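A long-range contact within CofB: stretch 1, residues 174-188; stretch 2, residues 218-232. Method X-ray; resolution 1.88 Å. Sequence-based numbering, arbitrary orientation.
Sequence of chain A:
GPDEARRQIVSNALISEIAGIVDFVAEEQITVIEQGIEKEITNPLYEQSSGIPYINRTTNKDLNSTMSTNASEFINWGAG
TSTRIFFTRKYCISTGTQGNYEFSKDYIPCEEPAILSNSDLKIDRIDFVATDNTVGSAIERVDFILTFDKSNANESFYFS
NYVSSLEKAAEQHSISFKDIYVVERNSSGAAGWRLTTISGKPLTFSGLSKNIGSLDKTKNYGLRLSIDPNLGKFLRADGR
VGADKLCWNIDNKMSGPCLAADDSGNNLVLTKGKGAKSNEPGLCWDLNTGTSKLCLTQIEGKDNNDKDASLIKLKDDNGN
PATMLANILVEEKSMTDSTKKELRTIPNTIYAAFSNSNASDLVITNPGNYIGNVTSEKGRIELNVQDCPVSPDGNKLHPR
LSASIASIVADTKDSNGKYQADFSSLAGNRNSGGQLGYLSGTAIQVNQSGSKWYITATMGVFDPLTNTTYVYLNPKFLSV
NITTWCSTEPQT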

# COMPACT_ATOMS: atom_id res chain seq x y z
N SER A 174 23.66 5.08 -10.79
CA SER A 174 23.71 4.02 -9.78
C SER A 174 24.83 3.03 -10.02
O SER A 174 24.67 1.84 -9.77
CB SER A 174 22.38 3.26 -9.71
OG SER A 174 21.35 4.11 -9.26
N ILE A 175 25.95 3.51 -10.53
CA ILE A 175 27.12 2.64 -10.65
C ILE A 175 28.33 3.38 -10.17
O ILE A 175 28.32 4.60 -10.04
CB ILE A 175 27.35 2.17 -12.09
CG1 ILE A 175 27.66 3.35 -13.01
CG2 ILE A 175 26.16 1.37 -12.60
CD1 ILE A 175 28.37 2.93 -14.28
N SER A 176 29.40 2.64 -9.92
CA SER A 176 30.62 3.25 -9.43
C SER A 176 31.80 2.47 -9.96
O SER A 176 31.66 1.33 -10.40
CB SER A 176 30.63 3.30 -7.90
OG SER A 176 30.58 2.00 -7.36
N PHE A 177 32.97 3.09 -9.94
CA PHE A 177 34.16 2.41 -10.43
C PHE A 177 34.92 1.75 -9.30
O PHE A 177 35.23 2.40 -8.30
CB PHE A 177 35.06 3.39 -11.16
CG PHE A 177 34.35 4.16 -12.24
CD1 PHE A 177 33.82 3.50 -13.34
CD2 PHE A 177 34.23 5.54 -12.17
CE1 PHE A 177 33.17 4.20 -14.34
CE2 PHE A 177 33.58 6.25 -13.16
CZ PHE A 177 33.05 5.59 -14.25
N LYS A 178 35.22 0.46 -9.47
CA LYS A 178 36.04 -0.26 -8.51
C LYS A 178 37.41 0.40 -8.45
O LYS A 178 37.98 0.63 -7.38
CB LYS A 178 36.16 -1.73 -8.90
CG LYS A 178 36.89 -2.59 -7.88
CD LYS A 178 37.11 -4.01 -8.40
CE LYS A 178 37.84 -4.87 -7.38
NZ LYS A 178 36.90 -5.30 -6.32
N ASP A 179 37.94 0.73 -9.63
CA ASP A 179 39.12 1.58 -9.72
C ASP A 179 39.29 2.07 -11.14
O ASP A 179 38.56 1.68 -12.07
CB ASP A 179 40.39 0.84 -9.25
CG ASP A 179 41.34 1.76 -8.47
OD1 ASP A 179 41.51 2.95 -8.84
OD2 ASP A 179 41.91 1.31 -7.45
N ILE A 180 40.28 2.94 -11.30
CA ILE A 180 40.60 3.56 -12.57
C ILE A 180 42.10 3.52 -12.74
O ILE A 180 42.82 4.02 -11.89
CB ILE A 180 40.12 5.02 -12.62
CG1 ILE A 180 38.59 5.08 -12.48
CG2 ILE A 180 40.60 5.69 -13.89
CD1 ILE A 180 38.05 6.48 -12.28
N TYR A 181 42.57 2.90 -13.82
CA TYR A 181 44.00 2.79 -14.07
C TYR A 181 44.36 3.54 -15.33
O TYR A 181 43.56 3.64 -16.27
CB TYR A 181 44.42 1.32 -14.21
CG TYR A 181 44.64 0.59 -12.92
CD1 TYR A 181 45.91 0.23 -12.51
CD2 TYR A 181 43.57 0.28 -12.09
CE1 TYR A 181 46.12 -0.45 -11.32
CE2 TYR A 181 43.76 -0.39 -10.90
CZ TYR A 181 45.04 -0.76 -10.52
OH TYR A 181 45.23 -1.42 -9.33
N VAL A 182 45.58 4.05 -15.37
CA VAL A 182 46.13 4.61 -16.59
C VAL A 182 46.73 3.47 -17.42
O VAL A 182 47.47 2.63 -16.89
CB VAL A 182 47.21 5.67 -16.30
CG1 VAL A 182 47.87 6.14 -17.59
CG2 VAL A 182 46.60 6.84 -15.55
N VAL A 183 46.39 3.42 -18.70
CA VAL A 183 46.97 2.41 -19.57
C VAL A 183 47.64 3.07 -20.77
O VAL A 183 47.39 4.24 -21.06
CB VAL A 183 45.91 1.38 -20.03
CG1 VAL A 183 45.39 0.60 -18.82
CG2 VAL A 183 44.75 2.06 -20.77
N GLU A 184 48.50 2.33 -21.44
CA GLU A 184 49.26 2.87 -22.54
C GLU A 184 49.50 1.82 -23.61
O GLU A 184 49.47 0.61 -23.34
CB GLU A 184 50.60 3.43 -22.05
CG GLU A 184 51.50 2.37 -21.44
CD GLU A 184 52.81 2.92 -20.88
OE1 GLU A 184 52.79 3.62 -19.85
OE2 GLU A 184 53.87 2.63 -21.49
N ARG A 185 49.73 2.28 -24.82
CA ARG A 185 50.20 1.39 -25.87
C ARG A 185 51.17 2.16 -26.75
O ARG A 185 51.14 3.39 -26.79
CB ARG A 185 49.04 0.83 -26.68
CG ARG A 185 48.18 1.87 -27.35
CD ARG A 185 46.97 1.23 -27.99
NE ARG A 185 46.08 2.21 -28.60
CZ ARG A 185 44.93 1.91 -29.19
NH1 ARG A 185 44.52 0.65 -29.25
NH2 ARG A 185 44.19 2.88 -29.71
N ASN A 186 52.03 1.42 -27.44
CA ASN A 186 53.08 2.02 -28.24
C ASN A 186 52.53 2.46 -29.59
O ASN A 186 53.06 3.37 -30.21
CB ASN A 186 54.25 1.05 -28.41
CG ASN A 186 54.94 0.74 -27.09
OD1 ASN A 186 54.98 1.59 -26.20
ND2 ASN A 186 55.46 -0.48 -26.96
N SER A 187 51.47 1.79 -30.03
CA SER A 187 50.86 2.08 -31.32
C SER A 187 49.34 2.19 -31.18
O SER A 187 48.84 2.84 -30.27
CB SER A 187 51.23 0.99 -32.33
OG SER A 187 50.83 1.35 -33.64
N SER A 188 48.60 1.55 -32.08
CA SER A 188 47.16 1.75 -32.15
C SER A 188 46.32 0.46 -32.07
O SER A 188 45.13 0.47 -32.38
CB SER A 188 46.82 2.50 -33.44
OG SER A 188 45.49 3.00 -33.40
N THR A 218 55.75 9.90 -25.64
CA THR A 218 55.70 9.16 -26.90
C THR A 218 54.53 8.16 -26.95
O THR A 218 54.10 7.76 -28.03
CB THR A 218 57.00 8.37 -27.17
OG1 THR A 218 57.79 8.32 -25.98
CG2 THR A 218 57.80 9.01 -28.29
N LYS A 219 54.03 7.76 -25.78
CA LYS A 219 52.99 6.74 -25.73
C LYS A 219 51.62 7.29 -26.10
O LYS A 219 51.41 8.50 -26.08
CB LYS A 219 52.93 6.12 -24.34
CG LYS A 219 54.27 5.63 -23.81
CD LYS A 219 54.91 4.63 -24.74
CE LYS A 219 56.27 4.19 -24.22
NZ LYS A 219 56.91 3.17 -25.09
N ASN A 220 50.71 6.39 -26.47
CA ASN A 220 49.28 6.72 -26.51
C ASN A 220 48.65 6.22 -25.22
O ASN A 220 48.87 5.07 -24.82
CB ASN A 220 48.61 6.09 -27.73
CG ASN A 220 49.36 6.39 -29.01
OD1 ASN A 220 49.78 7.53 -29.24
ND2 ASN A 220 49.56 5.37 -29.85
N TYR A 221 47.89 7.08 -24.56
CA TYR A 221 47.34 6.75 -23.25
C TYR A 221 45.84 6.54 -23.27
O TYR A 221 45.14 6.95 -24.20
CB TYR A 221 47.69 7.84 -22.24
CG TYR A 221 49.16 7.85 -21.89
CD1 TYR A 221 49.66 6.99 -20.93
CD2 TYR A 221 50.05 8.72 -22.53
CE1 TYR A 221 51.01 6.98 -20.60
CE2 TYR A 221 51.41 8.72 -22.20
CZ TYR A 221 51.87 7.86 -21.24
OH TYR A 221 53.20 7.85 -20.90
N GLY A 222 45.34 5.88 -22.23
CA GLY A 222 43.93 5.64 -22.08
C GLY A 222 43.63 5.42 -20.62
O GLY A 222 44.52 5.48 -19.78
N LEU A 223 42.36 5.17 -20.31
CA LEU A 223 41.94 4.85 -18.95
C LEU A 223 41.23 3.52 -18.95
O LEU A 223 40.42 3.25 -19.84
CB LEU A 223 41.01 5.92 -18.38
CG LEU A 223 41.56 7.33 -18.15
CD1 LEU A 223 40.39 8.27 -17.83
CD2 LEU A 223 42.58 7.33 -17.02
N ARG A 224 41.54 2.69 -17.97
CA ARG A 224 40.77 1.47 -17.78
C ARG A 224 39.80 1.69 -16.62
O ARG A 224 40.21 1.96 -15.49
CB ARG A 224 41.68 0.28 -17.50
CG ARG A 224 40.93 -1.04 -17.41
CD ARG A 224 41.85 -2.18 -17.00
NE ARG A 224 42.34 -2.03 -15.63
CZ ARG A 224 43.11 -2.93 -15.03
NH1 ARG A 224 43.46 -4.03 -15.68
NH2 ARG A 224 43.53 -2.73 -13.79
N LEU A 225 38.50 1.61 -16.91
CA LEU A 225 37.49 1.74 -15.88
C LEU A 225 36.99 0.36 -15.50
O LEU A 225 36.53 -0.39 -16.37
CB LEU A 225 36.31 2.60 -16.36
CG LEU A 225 36.59 3.97 -16.95
CD1 LEU A 225 35.28 4.60 -17.45
CD2 LEU A 225 37.23 4.86 -15.91
N SER A 226 37.08 0.01 -14.21
CA SER A 226 36.66 -1.31 -13.74
C SER A 226 35.32 -1.23 -13.01
O SER A 226 35.16 -0.40 -12.12
CB SER A 226 37.70 -1.92 -12.80
OG SER A 226 38.94 -2.09 -13.45
N ILE A 227 34.39 -2.09 -13.40
CA ILE A 227 33.08 -2.16 -12.74
C ILE A 227 32.87 -3.54 -12.13
O ILE A 227 33.11 -4.55 -12.78
CB ILE A 227 31.92 -1.88 -13.70
CG1 ILE A 227 32.21 -0.68 -14.60
CG2 ILE A 227 30.60 -1.76 -12.92
CD1 ILE A 227 32.06 0.67 -13.91
N ASP A 228 32.40 -3.57 -10.88
CA ASP A 228 32.00 -4.82 -10.24
C ASP A 228 30.53 -5.08 -10.58
O ASP A 228 29.67 -4.38 -10.07
CB ASP A 228 32.19 -4.71 -8.71
CG ASP A 228 31.80 -5.98 -7.97
OD1 ASP A 228 31.25 -6.93 -8.58
OD2 ASP A 228 32.02 -6.01 -6.73
N PRO A 229 30.24 -6.07 -11.44
CA PRO A 229 28.84 -6.24 -11.85
C PRO A 229 27.94 -6.69 -10.71
O PRO A 229 26.72 -6.61 -10.84
CB PRO A 229 28.91 -7.33 -12.93
CG PRO A 229 30.13 -8.12 -12.55
CD PRO A 229 31.11 -7.10 -12.05
N ASN A 230 28.52 -7.18 -9.61
CA ASN A 230 27.69 -7.61 -8.49
C ASN A 230 27.39 -6.52 -7.46
O ASN A 230 26.55 -6.69 -6.58
CB ASN A 230 28.33 -8.81 -7.78
CG ASN A 230 28.41 -10.02 -8.68
OD1 ASN A 230 27.45 -10.33 -9.38
ND2 ASN A 230 29.56 -10.68 -8.71
N LEU A 231 28.10 -5.40 -7.57
CA LEU A 231 27.90 -4.31 -6.62
C LEU A 231 26.55 -3.64 -6.87
O LEU A 231 26.31 -3.15 -7.97
CB LEU A 231 29.04 -3.30 -6.71
CG LEU A 231 28.99 -2.13 -5.72
CD1 LEU A 231 29.05 -2.64 -4.27
CD2 LEU A 231 30.14 -1.16 -5.99
N GLY A 232 25.68 -3.63 -5.86
CA GLY A 232 24.36 -3.04 -6.00
C GLY A 232 23.39 -3.86 -6.84
O GLY A 232 22.31 -3.39 -7.19
O HOH W 1 31.81 -1.22 -9.35
O HOH W 2 54.41 5.73 -20.01

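The two stretches pair as antiparallel strands, with stretch 2 contributing 220-227; their N-to-C directions differ by 146° and their axes approach to 4.5 Å. Together they bury 1196 Å², counting both sides.

Walking along stretch 2, the first substantial contact is made by Lys219. Its extended outer chain (chi3 and chi4 both t) carries NZ to 2.7 Å from Asn186 OD1, a hydrogen bond between an ammonium donor and an amide oxygen at a partly exposed margin. Asn220 then opens the strand with a reciprocal backbone pair: Asn220 N donates to Arg185 O at 3.0 Å, and Arg185 N to Asn220 O at 2.9 Å, with N-H...O angles of 161° and 158°. Its side chain extends the pairing beyond the strand, for Asn220 ND2 donates to Ser187 O at 2.7 Å; an amide suits this place because its NH2 can donate to a backbone carbonyl past the end of the ladder.

Tyr221 lies in a non-hydrogen-bonded pair with Glu184, their CA atoms 4.4 Å apart. The ring packs against aliphatic carbon, with Tyr221 CD1 3.9 Å from Val182 CG1 and 3.8 Å from Glu184 CB. Its polar end is served separately: one water donates to both Tyr221 OH, at 2.6 Å, and Glu184 OE1, at 2.7 Å, linking the two side chains.

At Gly222 the ladder again closes in both directions, Val183 N to Gly222 O at 3.0 Å (176°) and Gly222 N to Val183 O at 2.9 Å (147°). An ideal CB on Gly222 would lie 3.5 Å from Val183 CG2, a tight fit, so the absence of a side chain leaves room for the buried valine.

Leu223 returns to the face shared by Tyr221, Leu225, Ile180 and Val182. Leu223 CD2 sits 4.1 Å from Ile180 CG2 and 4.3 Å from Val182 CG2, branched aliphatic groups filling buried space without polar demands. Arg224, on the other face, has the largest covered area of any residue in the contact, 96 Å². Its backbone exchanges bonds with Tyr181 (Tyr181 N to Arg224 O, 3.0 Å; Arg224 N to Tyr181 O, 2.8 Å), while its guanidinium makes a cation-pi interaction: Arg224 CZ is 4.7 Å from the Tyr181 ring centroid and 25° off the ring normal.

Leu225 packs its CD2 3.7 Å from Ile180 CG1, and that same methyl lies over one face of the Phe177 ring. Ser226 N donates to Asp179 O at 3.1 Å (165°), and Lys178 N donates to Ser226 O at 2.8 Å, bent to 144°. Ile227 points sideways from its CA, yet chi angles of -45° and -76° bring CD1 to 3.4 Å from Phe177 CD1 and 4.3 Å from Ile175 CD1, an apolar cluster.

Beyond the strand, a water bridges the two stretches, donating to Ser176 O at 2.8 Å and accepting from Asp228 N at 2.9 Å. A type I turn from Asp228 to Leu231 follows, and Leu231 CD2 ends the contact 3.5 Å from Ser176 OG.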